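Local coordinates for p-47 protein (Clostridium botulinum, PDB 6EKT) that may form part of a progenitor toxin complex that protects botulinum neurotoxin in the host gut, and has a fold resembling tubular lipid-binding proteins, at residues Asn39-Phe53 against Glu63-Asn75. Sequence-based numbering, arbitrary orientation.
Sequences NKHLKEYITKNNIQF and EIKMVFDNWEIIN
Phe53 takes the rim of Phe68 over one face, CE2 of Phe68 standing 3.7 Å from CD2 of Phe53 with the two planes at 85°, a T-shaped stack. The Phe68 ring in turn receives the indole nitrogen NE1 of Trp71 over the centre of one face. Trp71 carries CD1 of Ile46 above its five-membered ring, a CH-pi contact 3.9 Å from the centroid, while CD1 of Phe68 lies at its edge. A helix methyl thus sits over a loop tryptophan, which in turn meets two strand phenylalanines. Ile46 reaches the indole through CG1, which sits beside its own backbone N (chi1 -62°); the other branch, CG2, lies closest to CA of Asn70, 3.8 Å away, with CB of Phe68 a little farther.

Toward the start of the helix, the side-chain amide of Asn39 grips Ile73 twice: OD1 accepts from Ile73 N at 2.8 Å, and ND2 gives a nearly straight bond (172°) to Ile73 O, which lies in the amide plane. A water donates to both Asn39 O and Trp71 O. After the Schellman turn at Asn50, Phe53 and Met66 exchange backbone hydrogen bonds as an antiparallel pair.

In this TULIP-like fold, helix 35-49 leads into the beta hairpin 52-57/62-68, whose first strand edges a four-stranded antiparallel sheet. Helix 152-168 packs against Met66 and sets Phe166 edge-to-face with Phe53, while strand 81-88 lies against Trp71.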
ATOM      1  N   ASN A  39     -15.968   0.979  12.341  1.00 34.38           N
ATOM      2  CA  ASN A  39     -16.922   1.114  13.433  1.00 36.01           C
ATOM      3  C   ASN A  39     -18.356   1.201  12.943  1.00 38.69           C
ATOM      4  O   ASN A  39     -19.269   0.653  13.579  1.00 39.62           O
ATOM      5  CB  ASN A  39     -16.565   2.306  14.321  1.00 35.55           C
ATOM      6  CG  ASN A  39     -15.639   1.915  15.468  1.00 34.28           C
ATOM      7  OD1 ASN A  39     -15.533   0.738  15.814  1.00 33.45           O
ATOM      8  ND2 ASN A  39     -14.993   2.899  16.073  1.00 33.81           N
ATOM      9  N   LYS A  40     -18.533   1.853  11.796  1.00 40.48           N
ATOM     10  CA  LYS A  40     -19.840   1.960  11.140  1.00 43.74           C
ATOM     11  C   LYS A  40     -20.389   0.582  10.805  1.00 43.77           C
ATOM     12  O   LYS A  40     -21.538   0.276  11.129  1.00 45.36           O
ATOM     13  CB  LYS A  40     -19.755   2.828   9.880  1.00 46.24           C
ATOM     14  CG  LYS A  40     -20.021   4.306  10.140  1.00 49.88           C
ATOM     15  CD  LYS A  40     -20.041   5.146   8.863  1.00 52.90           C
ATOM     16  CE  LYS A  40     -19.654   6.586   9.195  1.00 54.72           C
ATOM     17  NZ  LYS A  40     -19.932   7.544   8.085  1.00 57.32           N
ATOM     18  N   HIS A  41     -19.552  -0.248  10.191  1.00 42.21           N
ATOM     19  CA  HIS A  41     -19.938  -1.600   9.816  1.00 42.72           C
ATOM     20  C   HIS A  41     -20.039  -2.563  11.004  1.00 42.64           C
ATOM     21  O   HIS A  41     -20.919  -3.433  11.025  1.00 43.08           O
ATOM     22  CB  HIS A  41     -18.985  -2.138   8.767  1.00 42.75           C
ATOM     23  CG  HIS A  41     -18.982  -1.344   7.497  1.00 44.21           C
ATOM     24  ND1 HIS A  41     -17.844  -0.737   7.003  1.00 44.19           N
ATOM     25  CD2 HIS A  41     -19.974  -1.059   6.617  1.00 45.82           C
ATOM     26  CE1 HIS A  41     -18.134  -0.117   5.872  1.00 44.70           C
ATOM     27  NE2 HIS A  41     -19.418  -0.296   5.616  1.00 46.63           N
ATOM     28  N   LEU A  42     -19.143  -2.412  11.982  1.00 40.70           N
ATOM     29  CA  LEU A  42     -19.211  -3.220  13.205  1.00 40.82           C
ATOM     30  C   LEU A  42     -20.507  -2.979  13.996  1.00 42.02           C
ATOM     31  O   LEU A  42     -21.150  -3.944  14.434  1.00 41.88           O
ATOM     32  CB  LEU A  42     -17.976  -2.987  14.086  1.00 38.76           C
ATOM     33  CG  LEU A  42     -17.824  -3.794  15.378  1.00 38.35           C
ATOM     34  CD1 LEU A  42     -17.908  -5.298  15.168  1.00 38.14           C
ATOM     35  CD2 LEU A  42     -16.498  -3.417  16.026  1.00 36.74           C
ATOM     36  N   LYS A  43     -20.875  -1.703  14.158  1.00 43.59           N
ATOM     37  CA  LYS A  43     -22.153  -1.296  14.764  1.00 46.09           C
ATOM     38  C   LYS A  43     -23.374  -1.904  14.059  1.00 48.14           C
ATOM     39  O   LYS A  43     -24.282  -2.398  14.734  1.00 48.58           O
ATOM     40  CB  LYS A  43     -22.287   0.234  14.814  1.00 47.74           C
ATOM     41  CG  LYS A  43     -23.450   0.748  15.678  1.00 50.81           C
ATOM     42  CD  LYS A  43     -23.996   2.113  15.245  1.00 53.55           C
ATOM     43  CE  LYS A  43     -23.028   3.278  15.462  1.00 53.25           C
ATOM     44  NZ  LYS A  43     -22.572   3.506  16.869  1.00 54.06           N
ATOM     45  N   GLU A  44     -23.397  -1.851  12.724  1.00 49.31           N
ATOM     46  CA  GLU A  44     -24.451  -2.494  11.918  1.00 51.70           C
ATOM     47  C   GLU A  44     -24.483  -3.995  12.205  1.00 50.65           C
ATOM     48  O   GLU A  44     -25.553  -4.557  12.410  1.00 52.06           O
ATOM     49  CB  GLU A  44     -24.256  -2.235  10.409  1.00 54.55           C
ATOM     50  CG  GLU A  44     -24.576  -0.810   9.953  1.00 57.58           C
ATOM     51  CD  GLU A  44     -24.013  -0.418   8.584  1.00 59.13           C
ATOM     52  OE1 GLU A  44     -23.033  -1.027   8.072  1.00 59.91           O
ATOM     53  OE2 GLU A  44     -24.544   0.555   8.015  1.00 61.55           O
ATOM     54  N   TYR A  45     -23.306  -4.622  12.268  1.00 47.55           N
ATOM     55  CA  TYR A  45     -23.198  -6.059  12.511  1.00 47.34           C
ATOM     56  C   TYR A  45     -23.764  -6.464  13.867  1.00 47.51           C
ATOM     57  O   TYR A  45     -24.493  -7.448  13.945  1.00 48.56           O
ATOM     58  CB  TYR A  45     -21.747  -6.539  12.413  1.00 44.40           C
ATOM     59  CG  TYR A  45     -21.580  -8.041  12.514  1.00 44.38           C
ATOM     60  CD1 TYR A  45     -21.611  -8.846  11.367  1.00 45.67           C
ATOM     61  CD2 TYR A  45     -21.385  -8.671  13.759  1.00 43.76           C
ATOM     62  CE1 TYR A  45     -21.448 -10.228  11.455  1.00 45.95           C
ATOM     63  CE2 TYR A  45     -21.230 -10.049  13.849  1.00 44.15           C
ATOM     64  CZ  TYR A  45     -21.259 -10.818  12.692  1.00 45.42           C
ATOM     65  OH  TYR A  45     -21.104 -12.179  12.777  1.00 46.85           O
ATOM     66  N   ILE A  46     -23.389  -5.732  14.923  1.00 46.66           N
ATOM     67  CA  ILE A  46     -23.902  -5.983  16.284  1.00 47.45           C
ATOM     68  C   ILE A  46     -25.429  -5.768  16.398  1.00 50.64           C
ATOM     69  O   ILE A  46     -26.141  -6.629  16.945  1.00 50.46           O
ATOM     70  CB  ILE A  46     -23.099  -5.211  17.374  1.00 46.02           C
ATOM     71  CG1 ILE A  46     -21.622  -5.664  17.399  1.00 43.82           C
ATOM     72  CG2 ILE A  46     -23.710  -5.375  18.770  1.00 46.26           C
ATOM     73  CD1 ILE A  46     -21.376  -7.143  17.674  1.00 42.30           C
ATOM     74  N   THR A  47     -25.908  -4.632  15.893  1.00 52.53           N
ATOM     75  CA  THR A  47     -27.347  -4.317  15.854  1.00 57.16           C
ATOM     76  C   THR A  47     -28.157  -5.342  15.041  1.00 58.94           C
ATOM     77  O   THR A  47     -29.117  -5.917  15.565  1.00 59.72           O
ATOM     78  CB  THR A  47     -27.598  -2.866  15.358  1.00 58.85           C
ATOM     79  OG1 THR A  47     -26.931  -1.944  16.230  1.00 58.21           O
ATOM     80  CG2 THR A  47     -29.105  -2.523  15.309  1.00 62.13           C
ATOM     81  N   LYS A  48     -27.762  -5.583  13.786  1.00 60.49           N
ATOM     82  CA  LYS A  48     -28.542  -6.434  12.862  1.00 63.08           C
ATOM     83  C   LYS A  48     -28.681  -7.886  13.347  1.00 63.25           C
ATOM     84  O   LYS A  48     -29.679  -8.551  13.054  1.00 64.27           O
ATOM     85  CB  LYS A  48     -27.955  -6.407  11.442  1.00 63.77           C
ATOM     86  CG  LYS A  48     -29.000  -6.617  10.356  1.00 68.07           C
ATOM     87  CD  LYS A  48     -28.428  -7.110   9.034  1.00 68.24           C
ATOM     88  CE  LYS A  48     -29.566  -7.666   8.186  1.00 70.79           C
ATOM     89  NZ  LYS A  48     -29.120  -8.107   6.834  1.00 72.01           N
ATOM     90  N   ASN A  49     -27.685  -8.365  14.091  1.00 60.99           N
ATOM     91  CA  ASN A  49     -27.667  -9.758  14.535  1.00 60.95           C
ATOM     92  C   ASN A  49     -28.186  -9.967  15.966  1.00 61.07           C
ATOM     93  O   ASN A  49     -28.293 -11.117  16.425  1.00 60.89           O
ATOM     94  CB  ASN A  49     -26.269 -10.357  14.352  1.00 58.81           C
ATOM     95  CG  ASN A  49     -25.973 -10.723  12.911  1.00 60.05           C
ATOM     96  OD1 ASN A  49     -26.516 -11.691  12.383  1.00 61.43           O
ATOM     97  ND2 ASN A  49     -25.096  -9.957  12.271  1.00 57.90           N
ATOM     98  N   ASN A  50     -28.517  -8.856  16.644  1.00 61.12           N
ATOM     99  CA  ASN A  50     -29.027  -8.834  18.035  1.00 61.90           C
ATOM    100  C   ASN A  50     -28.262  -9.777  18.957  1.00 59.72           C
ATOM    101  O   ASN A  50     -28.843 -10.658  19.599  1.00 60.32           O
ATOM    102  CB  ASN A  50     -30.532  -9.128  18.086  1.00 65.14           C
ATOM    103  CG  ASN A  50     -31.335  -8.152  17.260  1.00 67.75           C
ATOM    104  OD1 ASN A  50     -31.711  -7.076  17.734  1.00 69.38           O
ATOM    105  ND2 ASN A  50     -31.602  -8.521  16.016  1.00 69.24           N
ATOM    106  N   ILE A  51     -26.948  -9.578  18.992  1.00 56.99           N
ATOM    107  CA  ILE A  51     -26.024 -10.470  19.682  1.00 54.53           C
ATOM    108  C   ILE A  51     -26.304 -10.503  21.176  1.00 53.71           C
ATOM    109  O   ILE A  51     -26.310  -9.464  21.848  1.00 53.18           O
ATOM    110  CB  ILE A  51     -24.547 -10.074  19.416  1.00 52.89           C
ATOM    111  CG1 ILE A  51     -24.246  -9.980  17.899  1.00 52.64           C
ATOM    112  CG2 ILE A  51     -23.586 -11.006  20.146  1.00 50.96           C
ATOM    113  CD1 ILE A  51     -24.253 -11.298  17.143  1.00 52.76           C
ATOM    114  N   GLN A  52     -26.566 -11.712  21.668  1.00 53.05           N
ATOM    115  CA  GLN A  52     -26.566 -11.979  23.102  1.00 51.04           C
ATOM    116  C   GLN A  52     -25.709 -13.191  23.460  1.00 47.98           C
ATOM    117  O   GLN A  52     -25.712 -14.198  22.743  1.00 48.18           O
ATOM    118  CB  GLN A  52     -27.983 -12.064  23.680  1.00 53.59           C
ATOM    119  CG  GLN A  52     -28.843 -13.247  23.245  1.00 57.08           C
ATOM    120  CD  GLN A  52     -30.027 -13.459  24.181  1.00 58.71           C
ATOM    121  OE1 GLN A  52     -30.052 -14.414  24.961  1.00 59.44           O
ATOM    122  NE2 GLN A  52     -30.993 -12.550  24.133  1.00 59.59           N
ATOM    123  N   PHE A  53     -24.950 -13.054  24.544  1.00 43.32           N
ATOM    124  CA  PHE A  53     -24.083 -14.118  25.035  1.00 41.37           C
ATOM    125  C   PHE A  53     -24.681 -14.659  26.332  1.00 41.59           C
ATOM    126  O   PHE A  53     -24.917 -13.890  27.281  1.00 40.71           O
ATOM    127  CB  PHE A  53     -22.645 -13.606  25.325  1.00 38.54           C
ATOM    128  CG  PHE A  53     -21.810 -13.265  24.096  1.00 37.94           C
ATOM    129  CD1 PHE A  53     -22.249 -13.514  22.784  1.00 38.88           C
ATOM    130  CD2 PHE A  53     -20.535 -12.706  24.272  1.00 35.94           C
ATOM    131  CE1 PHE A  53     -21.439 -13.200  21.689  1.00 37.98           C
ATOM    132  CE2 PHE A  53     -19.726 -12.393  23.183  1.00 36.49           C
ATOM    133  CZ  PHE A  53     -20.180 -12.636  21.893  1.00 37.07           C
ATOM    134  N   GLU A  63     -24.260 -18.259  36.369  1.00 40.98           N
ATOM    135  CA  GLU A  63     -24.820 -17.893  35.066  1.00 42.04           C
ATOM    136  C   GLU A  63     -24.588 -16.422  34.712  1.00 40.48           C
ATOM    137  O   GLU A  63     -24.421 -15.577  35.592  1.00 39.71           O
ATOM    138  CB  GLU A  63     -26.310 -18.263  34.978  1.00 44.33           C
ATOM    139  CG  GLU A  63     -27.214 -17.447  35.881  1.00 46.76           C
ATOM    140  CD  GLU A  63     -28.574 -18.088  36.102  1.00 48.84           C
ATOM    141  OE1 GLU A  63     -29.412 -18.094  35.175  1.00 51.76           O
ATOM    142  OE2 GLU A  63     -28.805 -18.567  37.221  1.00 50.61           O
ATOM    143  N   ILE A  64     -24.572 -16.138  33.411  1.00 40.43           N
ATOM    144  CA  ILE A  64     -24.402 -14.783  32.896  1.00 39.23           C
ATOM    145  C   ILE A  64     -25.176 -14.619  31.580  1.00 39.29           C
ATOM    146  O   ILE A  64     -25.229 -15.546  30.763  1.00 39.74           O
ATOM    147  CB  ILE A  64     -22.902 -14.389  32.743  1.00 38.01           C
ATOM    148  CG1 ILE A  64     -22.763 -12.936  32.250  1.00 38.02           C
ATOM    149  CG2 ILE A  64     -22.143 -15.385  31.870  1.00 37.16           C
ATOM    150  CD1 ILE A  64     -21.365 -12.352  32.363  1.00 37.19           C
ATOM    151  N   LYS A  65     -25.793 -13.451  31.413  1.00 38.98           N
ATOM    152  CA  LYS A  65     -26.491 -13.086  30.187  1.00 40.79           C
ATOM    153  C   LYS A  65     -26.106 -11.659  29.829  1.00 40.58           C
ATOM    154  O   LYS A  65     -26.180 -10.771  30.691  1.00 40.28           O
ATOM    155  CB  LYS A  65     -28.018 -13.178  30.384  1.00 42.67           C
ATOM    156  CG  LYS A  65     -28.840 -12.659  29.212  1.00 44.99           C
ATOM    157  CD  LYS A  65     -30.318 -12.935  29.440  1.00 46.93           C
ATOM    158  CE  LYS A  65     -31.148 -12.396  28.296  1.00 49.37           C
ATOM    159  NZ  LYS A  65     -32.580 -12.649  28.625  1.00 51.06           N
ATOM    160  N   MET A  66     -25.707 -11.452  28.565  1.00 41.50           N
ATOM    161  CA  MET A  66     -25.317 -10.132  28.049  1.00 41.50           C
ATOM    162  C   MET A  66     -25.954  -9.860  26.698  1.00 42.94           C
ATOM    163  O   MET A  66     -25.694 -10.579  25.722  1.00 43.85           O
ATOM    164  CB  MET A  66     -23.787 -10.008  27.936  1.00 39.86           C
ATOM    165  CG  MET A  66     -23.031 -10.002  29.258  1.00 39.46           C
ATOM    166  SD  MET A  66     -21.230  -9.884  29.144  1.00 38.50           S
ATOM    167  CE  MET A  66     -20.769 -11.469  28.456  1.00 38.54           C
ATOM    168  N   VAL A  67     -26.787  -8.826  26.639  1.00 43.81           N
ATOM    169  CA  VAL A  67     -27.313  -8.327  25.363  1.00 44.84           C
ATOM    170  C   VAL A  67     -26.629  -6.977  25.098  1.00 43.95           C
ATOM    171  O   VAL A  67     -26.734  -6.044  25.912  1.00 43.85           O
ATOM    172  CB  VAL A  67     -28.868  -8.196  25.354  1.00 46.97           C
ATOM    173  CG1 VAL A  67     -29.389  -8.026  23.929  1.00 48.48           C
ATOM    174  CG2 VAL A  67     -29.546  -9.404  26.007  1.00 47.35           C
ATOM    175  N   PHE A  68     -25.915  -6.890  23.975  1.00 43.25           N
ATOM    176  CA  PHE A  68     -25.065  -5.732  23.682  1.00 42.78           C
ATOM    177  C   PHE A  68     -25.772  -4.560  23.011  1.00 44.88           C
ATOM    178  O   PHE A  68     -26.577  -4.735  22.092  1.00 46.59           O
ATOM    179  CB  PHE A  68     -23.837  -6.149  22.850  1.00 40.65           C
ATOM    180  CG  PHE A  68     -22.966  -7.168  23.535  1.00 38.60           C
ATOM    181  CD1 PHE A  68     -22.134  -6.803  24.589  1.00 36.94           C
ATOM    182  CD2 PHE A  68     -22.964  -8.494  23.107  1.00 38.37           C
ATOM    183  CE1 PHE A  68     -21.318  -7.745  25.210  1.00 36.09           C
ATOM    184  CE2 PHE A  68     -22.160  -9.445  23.726  1.00 37.22           C
ATOM    185  CZ  PHE A  68     -21.335  -9.071  24.779  1.00 35.90           C
ATOM    186  N   ASP A  69     -25.456  -3.366  23.503  1.00 45.65           N
ATOM    187  CA  ASP A  69     -25.796  -2.099  22.863  1.00 46.71           C
ATOM    188  C   ASP A  69     -25.094  -1.986  21.498  1.00 46.00           C
ATOM    189  O   ASP A  69     -25.741  -1.726  20.477  1.00 47.10           O
ATOM    190  CB  ASP A  69     -25.357  -0.951  23.782  1.00 48.77           C
ATOM    191  CG  ASP A  69     -26.343   0.194  23.818  1.00 52.69           C
ATOM    192  OD1 ASP A  69     -26.364   0.995  22.865  1.00 54.73           O
ATOM    193  OD2 ASP A  69     -27.085   0.304  24.820  1.00 54.32           O
ATOM    194  N   ASN A  70     -23.779  -2.223  21.509  0.50 43.33           N
ATOM    195  CA  ASN A  70     -22.882  -2.004  20.372  0.50 41.76           C
ATOM    196  C   ASN A  70     -21.525  -2.618  20.725  0.50 39.57           C
ATOM    197  O   ASN A  70     -21.297  -2.955  21.886  0.50 38.49           O
ATOM    198  CB  ASN A  70     -22.705  -0.504  20.126  0.50 41.96           C
ATOM    199  CG  ASN A  70     -22.041  -0.216  18.798  0.50 41.43           C
ATOM    200  OD1 ASN A  70     -21.931  -1.104  17.961  0.50 40.81           O
ATOM    201  ND2 ASN A  70     -21.590   1.015  18.603  0.50 41.41           N
ATOM    202  N   TRP A  71     -20.652  -2.790  19.728  1.00 38.63           N
ATOM    203  CA  TRP A  71     -19.207  -2.971  19.966  1.00 37.04           C
ATOM    204  C   TRP A  71     -18.535  -1.851  19.186  1.00 36.99           C
ATOM    205  O   TRP A  71     -18.916  -1.584  18.042  1.00 39.53           O
ATOM    206  CB  TRP A  71     -18.682  -4.319  19.463  1.00 35.99           C
ATOM    207  CG  TRP A  71     -19.016  -5.537  20.278  1.00 36.49           C
ATOM    208  CD1 TRP A  71     -19.989  -5.668  21.246  1.00 37.50           C
ATOM    209  CD2 TRP A  71     -18.414  -6.826  20.147  1.00 35.97           C
ATOM    210  NE1 TRP A  71     -19.997  -6.952  21.746  1.00 36.79           N
ATOM    211  CE2 TRP A  71     -19.053  -7.687  21.081  1.00 36.27           C
ATOM    212  CE3 TRP A  71     -17.385  -7.341  19.336  1.00 35.06           C
ATOM    213  CZ2 TRP A  71     -18.691  -9.031  21.234  1.00 36.13           C
ATOM    214  CZ3 TRP A  71     -17.034  -8.681  19.475  1.00 35.13           C
ATOM    215  CH2 TRP A  71     -17.683  -9.512  20.428  1.00 35.65           C
ATOM    216  N   GLU A  72     -17.558  -1.183  19.794  1.00 36.30           N
ATOM    217  CA  GLU A  72     -16.901  -0.027  19.174  1.00 36.14           C
ATOM    218  C   GLU A  72     -15.404  -0.069  19.425  1.00 34.58           C
ATOM    219  O   GLU A  72     -14.970  -0.170  20.579  1.00 34.62           O
ATOM    220  CB  GLU A  72     -17.480   1.286  19.717  1.00 38.22           C
ATOM    221  CG  GLU A  72     -16.781   2.548  19.207  1.00 40.01           C
ATOM    222  CD  GLU A  72     -17.098   3.813  20.006  1.00 42.39           C
ATOM    223  OE1 GLU A  72     -17.782   3.734  21.048  1.00 44.22           O
ATOM    224  OE2 GLU A  72     -16.659   4.909  19.590  1.00 43.14           O
ATOM    225  N   ILE A  73     -14.632   0.011  18.344  1.00 32.85           N
ATOM    226  CA  ILE A  73     -13.172   0.073  18.396  1.00 31.76           C
ATOM    227  C   ILE A  73     -12.767   1.439  18.922  1.00 32.28           C
ATOM    228  O   ILE A  73     -13.354   2.445  18.544  1.00 33.85           O
ATOM    229  CB  ILE A  73     -12.529  -0.141  16.994  1.00 30.81           C
ATOM    230  CG1 ILE A  73     -12.996  -1.470  16.386  1.00 30.51           C
ATOM    231  CG2 ILE A  73     -10.990  -0.063  17.053  1.00 28.77           C
ATOM    232  CD1 ILE A  73     -12.850  -1.526  14.877  1.00 30.62           C
ATOM    233  N   ILE A  74     -11.775   1.450  19.811  1.00 31.94           N
ATOM    234  CA  ILE A  74     -11.189   2.679  20.347  1.00 32.93           C
ATOM    235  C   ILE A  74      -9.665   2.580  20.248  1.00 32.16           C
ATOM    236  O   ILE A  74      -9.130   1.498  19.981  1.00 30.55           O
ATOM    237  CB  ILE A  74     -11.666   2.970  21.812  1.00 33.62           C
ATOM    238  CG1 ILE A  74     -11.240   1.859  22.798  1.00 32.37           C
ATOM    239  CG2 ILE A  74     -13.180   3.207  21.845  1.00 35.34           C
ATOM    240  CD1 ILE A  74     -11.575   2.132  24.261  1.00 32.18           C
ATOM    241  N   ASN A  75      -8.964   3.688  20.478  1.00 34.91           N
ATOM    242  CA  ASN A  75      -7.502   3.681  20.391  1.00 38.17           C
ATOM    243  C   ASN A  75      -6.853   2.986  21.579  1.00 39.70           C
ATOM    244  O   ASN A  75      -7.527   2.663  22.557  1.00 39.98           O
ATOM    245  CB  ASN A  75      -6.946   5.103  20.195  1.00 39.48           C
ATOM    246  CG  ASN A  75      -7.174   5.622  18.781  1.00 41.03           C
ATOM    247  OD1 ASN A  75      -7.212   4.854  17.816  1.00 39.82           O
ATOM    248  ND2 ASN A  75      -7.328   6.932  18.654  1.00 43.50           N
TER
HETATM  249  O   HOH W   1     -19.091   0.630  16.475  1.00 36.05           O